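Local coordinates for endoribonuclease L-PSP/chorismate mutase-like domain-containing protein (Shewanella oneidensis, PDB 2OTM), which is of unknown function but belongs to the YjgF/L-PSP family of trimeric chorismate mutase-like proteins and may act as an endoribonuclease, at residues P29-I32 / L37-S40; T5-L10 / Q79-C84; G85-I90 / E122-A127; L50-Q55 / G65-R70. All coordinates share one frame; numbering follows the deposited sequence. Where two conformers were deposited one is given.

Interaction 1. Residues P29-I32 / L37-S40; sequences PYSI and LMTS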
loop_
_atom_site.group_PDB
_atom_site.type_symbol
_atom_site.label_atom_id
_atom_site.label_comp_id
_atom_site.label_asym_id
_atom_site.label_seq_id
_atom_site.Cartn_x
_atom_site.Cartn_y
_atom_site.Cartn_z
ATOM N N PRO B 29 1.719 -0.148 16.965
ATOM C CA PRO B 29 1.913 1.157 16.341
ATOM C C PRO B 29 3.061 1.245 15.371
ATOM O O PRO B 29 3.045 2.104 14.519
ATOM C CB PRO B 29 2.188 2.080 17.526
ATOM C CG PRO B 29 2.438 1.210 18.650
ATOM C CD PRO B 29 1.678 -0.025 18.424
ATOM N N TYR B 30 4.058 0.383 15.517
ATOM C CA TYR B 30 5.119 0.284 14.539
ATOM C C TYR B 30 5.694 -1.115 14.569
ATOM O O TYR B 30 5.516 -1.864 15.556
ATOM C CB TYR B 30 6.231 1.323 14.784
ATOM C CG TYR B 30 6.971 1.178 16.087
ATOM C CD1 TYR B 30 8.097 0.384 16.194
ATOM C CD2 TYR B 30 6.543 1.850 17.217
ATOM C CE1 TYR B 30 8.759 0.247 17.406
ATOM C CE2 TYR B 30 7.195 1.726 18.410
ATOM C CZ TYR B 30 8.296 0.920 18.500
ATOM O OH TYR B 30 8.938 0.810 19.700
ATOM N N SER B 31 6.368 -1.486 13.485
ATOM C CA SER B 31 7.131 -2.701 13.462
ATOM C C SER B 31 8.493 -2.456 12.831
ATOM O O SER B 31 8.741 -1.424 12.207
ATOM C CB SER B 31 6.362 -3.836 12.757
ATOM O OG SER B 31 6.023 -3.575 11.405
ATOM N N ILE B 32 9.411 -3.386 13.061
ATOM C CA ILE B 32 10.767 -3.273 12.533
ATOM C C ILE B 32 11.151 -4.615 11.915
ATOM O O ILE B 32 10.931 -5.685 12.521
ATOM C CB ILE B 32 11.818 -2.865 13.607
ATOM C CG1 ILE B 32 11.488 -1.498 14.208
ATOM C CG2 ILE B 32 13.248 -2.814 13.013
ATOM C CD1 ILE B 32 12.352 -1.060 15.398
ATOM N N LEU B 37 11.851 0.465 9.769
ATOM C CA LEU B 37 10.862 0.768 10.781
ATOM C C LEU B 37 9.638 1.336 10.068
ATOM O O LEU B 37 9.774 2.261 9.264
ATOM C CB LEU B 37 11.448 1.805 11.734
ATOM C CG LEU B 37 10.573 2.503 12.777
ATOM C CD1 LEU B 37 10.005 1.545 13.753
ATOM C CD2 LEU B 37 11.431 3.517 13.510
HETATM N N MSE B 38 8.462 0.778 10.337
HETATM C CA MSE B 38 7.258 1.225 9.660
HETATM C C MSE B 38 6.146 1.442 10.662
HETATM O O MSE B 38 5.936 0.627 11.554
HETATM C CB MSE B 38 6.858 0.228 8.599
HETATM C CG MSE B 38 6.603 -1.153 9.109
HETATM SE SE MSE B 38 6.671 -2.388 7.652
HETATM C CE MSE B 38 8.501 -2.336 7.239
ATOM N N THR B 39 5.425 2.548 10.517
ATOM C CA THR B 39 4.306 2.828 11.414
ATOM C C THR B 39 3.011 2.170 10.905
ATOM O O THR B 39 2.889 1.808 9.734
ATOM C CB THR B 39 4.082 4.338 11.580
ATOM O OG1 THR B 39 3.496 4.885 10.378
ATOM C CG2 THR B 39 5.393 5.020 11.887
ATOM N N SER B 40 2.048 2.024 11.812
ATOM C CA SER B 40 0.660 1.818 11.453
ATOM C C SER B 40 0.082 3.213 11.183
ATOM O O SER B 40 0.816 4.192 11.109
ATOM C CB SER B 40 -0.081 1.092 12.562
ATOM O OG SER B 40 0.407 -0.236 12.684
#
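Residues 29-32 and 37-40 form the N-terminal beta hairpin of the YjgF-like fold, strand 30-33 being an outermost strand of the sheet within the chain. Ser31 and Met38 (selenomethionine) make the hydrogen-bonded antiparallel pair: Ser31 N reaches Met38 O at 2.9 Å and Met38 N returns a bond to Ser31 O, both nearly along the C=O axis. A third bond, Ser40 N to Pro29 O at 2.9 Å, extends the ladder, its donor standing 50° out of the carbonyl plane. Tyr30 with Thr39 and Ile32 with Leu37 are non-hydrogen-bonded pairs; all four side chains lie on one face, where Tyr30 and Thr39 touch helix 62-84. The other face, with Ser31 and Met38, meets the second subunit; Ser31 OG bonds there to Ser131 OG and Tyr94 O, a role that suits a small hydroxyl residue. Leu37 has CG anti to the backbone N (chi1 170°), which with chi2 at 62° brings CD1 against both Tyr30 and Ile32, apolar partners that suit a leucine. This methyl meets the Tyr30 ring obliquely, 3.3 Å from CD1 of the tyrosine, while Leu37 CD1 and Ile32 CG1 lie 3.4 Å apart, tighter than ordinary carbon packing.

Interaction 2. Residues T5-L10 / Q79-C84; sequences TPESRL and QLKQAC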
loop_
_atom_site.group_PDB
_atom_site.type_symbol
_atom_site.label_atom_id
_atom_site.label_comp_id
_atom_site.label_asym_id
_atom_site.label_seq_id
_atom_site.Cartn_x
_atom_site.Cartn_y
_atom_site.Cartn_z
ATOM N N THR B 5 19.483 18.760 15.156
ATOM C CA THR B 5 18.729 17.526 15.200
ATOM C C THR B 5 17.326 17.807 14.655
ATOM O O THR B 5 16.891 18.963 14.609
ATOM C CB THR B 5 18.572 17.044 16.642
ATOM O OG1 THR B 5 17.956 18.089 17.400
ATOM C CG2 THR B 5 19.939 16.631 17.304
ATOM N N PRO B 6 16.586 16.752 14.278
ATOM C CA PRO B 6 15.180 16.947 13.905
ATOM C C PRO B 6 14.383 17.597 15.054
ATOM O O PRO B 6 13.547 18.475 14.842
ATOM C CB PRO B 6 14.702 15.512 13.610
ATOM C CG PRO B 6 15.966 14.807 13.205
ATOM C CD PRO B 6 16.990 15.347 14.162
ATOM N N GLU B 7 14.705 17.209 16.271
ATOM C CA GLU B 7 14.086 17.802 17.435
ATOM C C GLU B 7 14.299 19.320 17.470
ATOM O O GLU B 7 13.354 20.050 17.755
ATOM C CB GLU B 7 14.595 17.154 18.711
ATOM C CG GLU B 7 14.118 15.728 18.963
ATOM C CD GLU B 7 14.964 14.628 18.305
ATOM O OE1 GLU B 7 15.842 14.916 17.454
ATOM O OE2 GLU B 7 14.706 13.444 18.649
ATOM N N SER B 8 15.510 19.807 17.162
ATOM C CA SER B 8 15.745 21.266 17.183
ATOM C C SER B 8 14.924 21.972 16.106
ATOM O O SER B 8 14.454 23.112 16.301
ATOM C CB SER B 8 17.239 21.594 17.057
ATOM O OG SER B 8 17.737 21.238 15.786
ATOM N N ARG B 9 14.725 21.298 14.975
ATOM C CA ARG B 9 13.951 21.873 13.882
ATOM C C ARG B 9 12.463 21.951 14.218
ATOM O O ARG B 9 11.768 22.903 13.811
ATOM C CB ARG B 9 14.166 21.088 12.618
ATOM C CG ARG B 9 15.585 21.205 12.073
ATOM C CD ARG B 9 15.727 20.385 10.811
ATOM N NE ARG B 9 17.121 20.148 10.471
ATOM C CZ ARG B 9 17.782 18.989 10.558
ATOM N NH1 ARG B 9 17.194 17.864 10.950
ATOM N NH2 ARG B 9 19.071 18.958 10.212
ATOM N N LEU B 10 11.967 20.950 14.947
ATOM C CA LEU B 10 10.605 21.008 15.470
ATOM C C LEU B 10 10.470 22.212 16.414
ATOM O O LEU B 10 9.516 22.980 16.333
ATOM C CB LEU B 10 10.241 19.705 16.207
ATOM C CG LEU B 10 10.015 18.448 15.348
ATOM C CD1 LEU B 10 10.110 17.184 16.188
ATOM C CD2 LEU B 10 8.660 18.490 14.562
ATOM N N GLN B 79 5.521 9.129 16.757
ATOM C CA GLN B 79 5.580 7.679 16.838
ATOM C C GLN B 79 7.015 7.203 16.609
ATOM O O GLN B 79 7.500 6.316 17.303
ATOM C CB GLN B 79 4.661 7.077 15.768
ATOM C CG GLN B 79 4.574 5.558 15.798
ATOM C CD GLN B 79 3.921 5.099 17.053
ATOM O OE1 GLN B 79 2.707 5.200 17.181
ATOM N NE2 GLN B 79 4.723 4.626 18.011
ATOM N N LEU B 80 7.687 7.812 15.640
ATOM C CA LEU B 80 9.063 7.441 15.308
ATOM C C LEU B 80 9.976 7.780 16.478
ATOM O O LEU B 80 10.877 7.002 16.804
ATOM C CB LEU B 80 9.544 8.163 14.047
ATOM C CG LEU B 80 8.849 7.795 12.731
ATOM C CD1 LEU B 80 9.420 8.642 11.621
ATOM C CD2 LEU B 80 8.977 6.295 12.428
ATOM N N LYS B 81 9.744 8.928 17.102
ATOM C CA LYS B 81 10.577 9.328 18.235
ATOM C C LYS B 81 10.438 8.368 19.408
ATOM O O LYS B 81 11.408 8.090 20.132
ATOM C CB LYS B 81 10.229 10.733 18.722
ATOM C CG LYS B 81 11.116 11.166 19.916
ATOM C CD LYS B 81 11.431 12.630 19.914
ATOM C CE LYS B 81 12.179 13.046 21.195
ATOM N NZ LYS B 81 13.661 12.790 21.156
ATOM N N GLN B 82 9.218 7.879 19.614
ATOM C CA GLN B 82 8.984 6.888 20.651
ATOM C C GLN B 82 9.732 5.601 20.362
ATOM O O GLN B 82 10.302 5.002 21.263
ATOM C CB GLN B 82 7.497 6.609 20.796
ATOM C CG GLN B 82 7.133 5.859 22.056
ATOM C CD GLN B 82 5.720 5.308 21.982
ATOM O OE1 GLN B 82 4.854 5.707 22.753
ATOM N NE2 GLN B 82 5.471 4.418 21.019
ATOM N N ALA B 83 9.743 5.188 19.106
ATOM C CA ALA B 83 10.434 3.996 18.705
ATOM C C ALA B 83 11.962 4.127 18.802
ATOM O O ALA B 83 12.612 3.184 19.236
ATOM C CB ALA B 83 10.051 3.639 17.293
ATOM N N CYS B 84 12.533 5.271 18.405
ATOM C CA CYS B 84 14.003 5.295 18.318
ATOM C C CYS B 84 14.699 6.207 19.309
ATOM O O CYS B 84 15.914 6.173 19.398
ATOM C CB CYS B 84 14.461 5.583 16.894
ATOM S SG CYS B 84 14.026 7.192 16.344
#
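Glu7 and Lys81 reach toward each other from helices 6-12 and 62-84 and join in a salt bridge, with Lys81 NZ 2.8 Å from Glu7 OE2. The ammonium meets this oxygen on its anti side, 22° out of the carboxylate plane. Both chains are bent to get there: Glu7 turns at chi2 (86°), while Lys81 turns again at its far end (chi4 83°), bringing NZ round to the acid. Long, flexible, oppositely charged side chains suit the place, since the nearest CA atoms of the two segments, those of Glu7 and Lys81, are 9.2 Å apart.

Neither charged group depends on the other alone. Glu7 OE2 also accepts from the backbone N of Leu87, and Lys81 NZ donates to Gly85 O, so the pair ties both helices to the loop that follows helix 62-84. With an alanine at Glu7's place, Lys81 would probably lose its counter-charge and the Leu87 N-H this acceptor, weakening the hold of the short helix.

At the start of helix 6-12, Thr5 and Ser8 bond to each other. Thr5 OG1 accepts from Ser8 N at 3.0 Å, and Ser8 OG donates back to Thr5 O at 2.7 Å, in the carbonyl plane on a lone pair; Thr5 O takes Arg9 N as well. Ser8 OG has Met3 O as a second partner, and Arg9 NH1 goes to Ile123 O. Proline suits the first helical turn, where its missing N-H costs nothing. Threonine is thus a classic N-cap here, and the whole is a capped N-terminal helix fastened by a surface salt bridge to a long helix of the YjgF-like fold.

Interaction 3. Residues G85-I90 / E122-A127; sequences GELSRI and EIFGEA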
loop_
_atom_site.group_PDB
_atom_site.type_symbol
_atom_site.label_atom_id
_atom_site.label_comp_id
_atom_site.label_asym_id
_atom_site.label_seq_id
_atom_site.Cartn_x
_atom_site.Cartn_y
_atom_site.Cartn_z
ATOM N N GLY B 85 13.941 6.975 20.079
ATOM C CA GLY B 85 14.512 7.785 21.160
ATOM C C GLY B 85 15.031 9.125 20.702
ATOM O O GLY B 85 14.612 10.167 21.229
ATOM N N GLU B 86 15.956 9.101 19.746
ATOM C CA GLU B 86 16.555 10.281 19.168
ATOM C C GLU B 86 16.270 10.183 17.693
ATOM O O GLU B 86 16.658 9.216 17.054
ATOM C CB GLU B 86 18.061 10.279 19.429
ATOM C CG GLU B 86 18.454 10.569 20.877
ATOM C CD GLU B 86 18.204 12.017 21.279
ATOM O OE1 GLU B 86 18.305 12.930 20.422
ATOM O OE2 GLU B 86 17.893 12.249 22.464
ATOM N N LEU B 87 15.590 11.189 17.154
ATOM C CA LEU B 87 15.234 11.199 15.744
ATOM C C LEU B 87 16.478 11.290 14.847
ATOM O O LEU B 87 16.403 10.968 13.671
ATOM C CB LEU B 87 14.254 12.336 15.456
ATOM C CG LEU B 87 12.815 12.162 15.976
ATOM C CD1 LEU B 87 12.030 13.444 15.809
ATOM C CD2 LEU B 87 12.091 10.997 15.275
ATOM N N SER B 88 17.616 11.727 15.405
ATOM C CA SER B 88 18.902 11.658 14.684
ATOM C C SER B 88 19.310 10.259 14.271
ATOM O O SER B 88 20.162 10.074 13.418
ATOM C CB SER B 88 20.024 12.205 15.574
ATOM O OG SER B 88 19.825 13.577 15.791
ATOM N N ARG B 89 18.744 9.271 14.938
ATOM C CA ARG B 89 19.022 7.859 14.642
ATOM C C ARG B 89 18.416 7.385 13.318
ATOM O O ARG B 89 18.805 6.341 12.764
ATOM C CB ARG B 89 18.575 6.984 15.799
ATOM C CG ARG B 89 19.369 7.281 17.092
ATOM C CD ARG B 89 18.906 6.514 18.326
ATOM N NE ARG B 89 19.782 6.907 19.444
ATOM C CZ ARG B 89 19.445 6.997 20.734
ATOM N NH1 ARG B 89 18.239 6.677 21.161
ATOM N NH2 ARG B 89 20.355 7.400 21.622
ATOM N N ILE B 90 17.486 8.155 12.794
ATOM C CA ILE B 90 16.885 7.821 11.490
ATOM C C ILE B 90 17.828 8.195 10.353
ATOM O O ILE B 90 18.196 9.369 10.191
ATOM C CB ILE B 90 15.512 8.488 11.350
ATOM C CG1 ILE B 90 14.532 7.836 12.343
ATOM C CG2 ILE B 90 14.959 8.402 9.853
ATOM C CD1 ILE B 90 13.308 8.614 12.609
ATOM N N GLU B 122 11.212 19.559 5.981
ATOM C CA GLU B 122 11.492 20.616 6.955
ATOM C C GLU B 122 12.198 20.065 8.192
ATOM O O GLU B 122 13.188 20.617 8.679
ATOM C CB GLU B 122 10.182 21.256 7.361
ATOM C CG GLU B 122 10.265 22.371 8.393
ATOM C CD GLU B 122 8.882 22.946 8.721
ATOM O OE1 GLU B 122 7.895 22.653 7.984
ATOM O OE2 GLU B 122 8.795 23.690 9.716
ATOM N N ILE B 123 11.733 18.927 8.681
ATOM C CA ILE B 123 12.199 18.417 9.942
ATOM C C ILE B 123 13.434 17.531 9.782
ATOM O O ILE B 123 14.340 17.580 10.637
ATOM C CB ILE B 123 11.065 17.670 10.698
ATOM C CG1 ILE B 123 9.895 18.623 10.989
ATOM C CG2 ILE B 123 11.548 17.010 12.009
ATOM C CD1 ILE B 123 10.271 19.920 11.720
ATOM N N PHE B 124 13.481 16.723 8.721
ATOM C CA PHE B 124 14.601 15.779 8.537
ATOM C C PHE B 124 15.631 16.211 7.527
ATOM O O PHE B 124 16.669 15.553 7.379
ATOM C CB PHE B 124 14.102 14.382 8.203
ATOM C CG PHE B 124 13.378 13.737 9.341
ATOM C CD1 PHE B 124 12.010 13.950 9.515
ATOM C CD2 PHE B 124 14.073 12.983 10.292
ATOM C CE1 PHE B 124 11.334 13.383 10.595
ATOM C CE2 PHE B 124 13.408 12.402 11.361
ATOM C CZ PHE B 124 12.034 12.605 11.518
ATOM N N GLY B 125 15.368 17.304 6.830
ATOM C CA GLY B 125 16.273 17.762 5.785
ATOM C C GLY B 125 16.493 16.727 4.709
ATOM O O GLY B 125 15.548 16.102 4.212
ATOM N N GLU B 126 17.753 16.527 4.330
ATOM C CA GLU B 126 18.052 15.575 3.278
ATOM C C GLU B 126 17.633 14.178 3.668
ATOM O O GLU B 126 17.277 13.393 2.795
ATOM C CB GLU B 126 19.552 15.615 2.898
ATOM C CG GLU B 126 19.935 16.846 2.107
ATOM C CD GLU B 126 19.230 16.926 0.757
ATOM O OE1 GLU B 126 19.473 16.038 -0.084
ATOM O OE2 GLU B 126 18.442 17.875 0.533
ATOM N N ALA B 127 17.646 13.871 4.964
ATOM C CA ALA B 127 17.171 12.568 5.454
ATOM C C ALA B 127 15.638 12.387 5.318
ATOM O O ALA B 127 15.137 11.302 5.556
ATOM C CB ALA B 127 17.586 12.357 6.895
#
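Phe124, near the end of helix 109-124, makes its apolar contacts with Leu87 and Ile90 of the loop after helix 62-84. Leu87 crosses the phenylalanine at about a right angle, its CD2 methyl 4.1 Å from Phe124 CZ. Ile90 approaches obliquely, and its CD1 lies 4.0 Å from Phe124 CE2. The ring therefore rests with its outer end against two branched aliphatic side chains, at ordinary van der Waals distances. Phe124 CG is anti to its own carbonyl carbon (chi1 -68°), a setting that sends the ring across to the loop.

In the alpha-beta fold of the YjgF family this contact joins the C-terminal end of helix 109-124, and the short turn after it, to the loop after helix 62-84: residues 85-90 lead into strand 92-100, and residues 125-127 lead on toward strand 131-136. Leu87 also packs on helix 62-84 and on Pro6, so a large apolar residue suits this place in the short 3-10 segment.

Backbone atoms approach the contact without bonding across it. Leu87 O lies at the edge of the Phe124 ring, near its plane, 4.0 Å from CE2, and is itself taken by Ile90 N at 3.1 Å. Small Ala127 comes close to the loop backbone, its CB 4.5 Å from Ile90 O.

Interaction 4. Residues L50-Q55 / G65-R70; sequences LLYQGQ and GYAACR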
loop_
_atom_site.group_PDB
_atom_site.type_symbol
_atom_site.label_atom_id
_atom_site.label_comp_id
_atom_site.label_asym_id
_atom_site.label_seq_id
_atom_site.Cartn_x
_atom_site.Cartn_y
_atom_site.Cartn_z
ATOM N N LEU B 50 -9.363 14.401 17.364
ATOM C CA LEU B 50 -9.220 14.193 15.928
ATOM C C LEU B 50 -9.745 15.442 15.263
ATOM O O LEU B 50 -10.937 15.719 15.290
ATOM C CB LEU B 50 -9.986 12.957 15.470
ATOM C CG LEU B 50 -9.819 12.625 13.995
ATOM C CD1 LEU B 50 -8.352 12.445 13.689
ATOM C CD2 LEU B 50 -10.650 11.382 13.627
ATOM N N LEU B 51 -8.844 16.225 14.698
ATOM C CA LEU B 51 -9.174 17.588 14.326
ATOM C C LEU B 51 -9.911 17.708 13.003
ATOM O O LEU B 51 -10.636 18.674 12.801
ATOM C CB LEU B 51 -7.920 18.432 14.333
ATOM C CG LEU B 51 -7.958 19.806 14.964
ATOM C CD1 LEU B 51 -8.391 19.706 16.440
ATOM C CD2 LEU B 51 -6.566 20.411 14.844
ATOM N N TYR B 52 -9.738 16.727 12.130
ATOM C CA TYR B 52 -10.324 16.741 10.784
ATOM C C TYR B 52 -11.102 15.469 10.518
ATOM O O TYR B 52 -10.532 14.380 10.423
ATOM C CB TYR B 52 -9.235 16.874 9.751
ATOM C CG TYR B 52 -8.401 18.113 9.922
ATOM C CD1 TYR B 52 -8.766 19.287 9.310
ATOM C CD2 TYR B 52 -7.270 18.111 10.696
ATOM C CE1 TYR B 52 -8.003 20.435 9.445
ATOM C CE2 TYR B 52 -6.498 19.270 10.861
ATOM C CZ TYR B 52 -6.869 20.412 10.219
ATOM O OH TYR B 52 -6.126 21.563 10.362
ATOM N N GLN B 53 -12.409 15.629 10.424
ATOM C CA GLN B 53 -13.297 14.514 10.165
ATOM C C GLN B 53 -14.250 14.854 9.057
ATOM O O GLN B 53 -15.156 15.668 9.228
ATOM C CB GLN B 53 -14.096 14.191 11.408
ATOM C CG GLN B 53 -13.252 13.782 12.591
ATOM C CD GLN B 53 -14.089 13.625 13.834
ATOM O OE1 GLN B 53 -15.005 12.830 13.866
ATOM N NE2 GLN B 53 -13.747 14.352 14.873
ATOM N N GLY B 54 -14.036 14.249 7.907
ATOM C CA GLY B 54 -14.843 14.543 6.766
ATOM C C GLY B 54 -14.053 14.300 5.493
ATOM O O GLY B 54 -13.127 13.514 5.482
ATOM N N GLN B 55 -14.417 15.023 4.437
ATOM C CA GLN B 55 -13.953 14.732 3.103
ATOM C C GLN B 55 -13.394 15.984 2.429
ATOM O O GLN B 55 -14.005 17.065 2.484
ATOM C CB GLN B 55 -15.142 14.244 2.310
ATOM C CG GLN B 55 -14.842 13.784 0.914
ATOM C CD GLN B 55 -16.087 13.212 0.264
ATOM O OE1 GLN B 55 -17.003 13.941 -0.056
ATOM N NE2 GLN B 55 -16.124 11.925 0.085
ATOM N N GLY B 65 -6.788 20.397 4.088
ATOM C CA GLY B 65 -6.211 19.055 3.897
ATOM C C GLY B 65 -4.706 19.069 4.080
ATOM O O GLY B 65 -4.138 18.153 4.665
ATOM N N TYR B 66 -4.054 20.090 3.546
ATOM C CA TYR B 66 -2.601 20.248 3.720
ATOM C C TYR B 66 -2.251 20.286 5.210
ATOM O O TYR B 66 -1.366 19.585 5.684
ATOM C CB TYR B 66 -2.153 21.539 3.055
ATOM C CG TYR B 66 -0.673 21.813 3.132
ATOM C CD1 TYR B 66 -0.104 22.334 4.276
ATOM C CD2 TYR B 66 0.167 21.548 2.049
ATOM C CE1 TYR B 66 1.286 22.588 4.353
ATOM C CE2 TYR B 66 1.544 21.820 2.121
ATOM C CZ TYR B 66 2.086 22.324 3.274
ATOM O OH TYR B 66 3.453 22.546 3.347
ATOM N N ALA B 67 -2.978 21.110 5.939
ATOM C CA ALA B 67 -2.795 21.247 7.401
ATOM C C ALA B 67 -3.062 19.911 8.092
ATOM O O ALA B 67 -2.333 19.518 9.041
ATOM C CB ALA B 67 -3.717 22.335 7.922
ATOM N N ALA B 68 -4.074 19.176 7.596
ATOM C CA ALA B 68 -4.399 17.885 8.179
ATOM C C ALA B 68 -3.291 16.865 7.979
ATOM O O ALA B 68 -2.926 16.149 8.897
ATOM C CB ALA B 68 -5.684 17.351 7.587
ATOM N N CYS B 69 -2.737 16.809 6.780
ATOM C CA CYS B 69 -1.654 15.861 6.509
ATOM C C CYS B 69 -0.390 16.223 7.245
ATOM O O CYS B 69 0.399 15.336 7.636
ATOM C CB CYS B 69 -1.390 15.774 5.032
ATOM S SG CYS B 69 -2.768 15.004 4.115
ATOM N N ARG B 70 -0.185 17.520 7.431
ATOM C CA ARG B 70 0.931 18.004 8.251
ATOM C C ARG B 70 0.761 17.521 9.698
ATOM O O ARG B 70 1.717 17.026 10.312
ATOM C CB ARG B 70 1.022 19.532 8.158
ATOM C CG ARG B 70 2.161 20.184 8.928
ATOM C CD ARG B 70 2.155 21.712 8.713
ATOM N NE ARG B 70 3.120 22.418 9.586
ATOM C CZ ARG B 70 4.398 22.679 9.284
ATOM N NH1 ARG B 70 4.931 22.302 8.138
ATOM N NH2 ARG B 70 5.161 23.325 10.147
#
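An aromatic side chain laid on a helix makes this CH-pi contact: Tyr52, in the loop between strand 49-50 and helix 62-84 of the YjgF-like fold, rests on the early turns of that helix through Ala68 and Ala67. The CB of Ala68 sits over one face of the Tyr52 ring, 3.7 Å from its centroid and 17° off the ring normal. It is displaced somewhat toward the rim, with Tyr52 CD2 its nearest ring atom at 3.6 Å. The helix backbone comes close too, since Ala68 CA lies 3.7 Å from Tyr52 CE2. Alanine suits position 68 because a bare methyl lets a flat ring lie near the backbone, the CA atoms of Tyr52 and Ala68 being 6.6 Å apart; at Ala67 the small methyl fits against the hydroxyl end of the tyrosine.

Tyr52 has CG anti to its carbonyl carbon (chi1 -58°), and from there the ring extends over the helix. Around this contact, Tyr60 meets the Tyr52 ring edge-to-face and Leu71 packs on it, while the backbone of Tyr52 bonds to Leu145. A serine in place of Tyr52 would probably uncover the Ala68 methyl and deprive Tyr60 of its aromatic partner, opening a gap between loop and helix.

The loop has a tie of its own: Gln53 NE2 donates to Leu50 O at 3.2 Å, tilted 27° from the carbonyl plane. At the outer end of the tyrosine, Tyr52 OH reaches the methyl of Ala67, with 3.5 Å between OH and CB.

How the interactions relate
Interactions 1 and 3 are mainly buried, interaction 4 is partly so, and interaction 2 lies at the surface. Chemistry follows place: backbone bonds join the hairpin strands, interactions 3 and 4 rest mainly on aliphatic groups meeting an aromatic ring, which has a smaller share in interaction 1, and paired charges serve the surface. Helix 62-84 supplies a segment to both interaction 2, near its end, and interaction 4, near its start; its last turns also cover the hairpin, with Ala83 CB 3.5 Å from Tyr30 CZ. Interactions 2 and 3 are immediate neighbours, their centres about 6 Å apart. Although the centres of interactions 3 and 4 are about 24 Å apart, a salt bridge between Arg70 and Glu122 links their two helices.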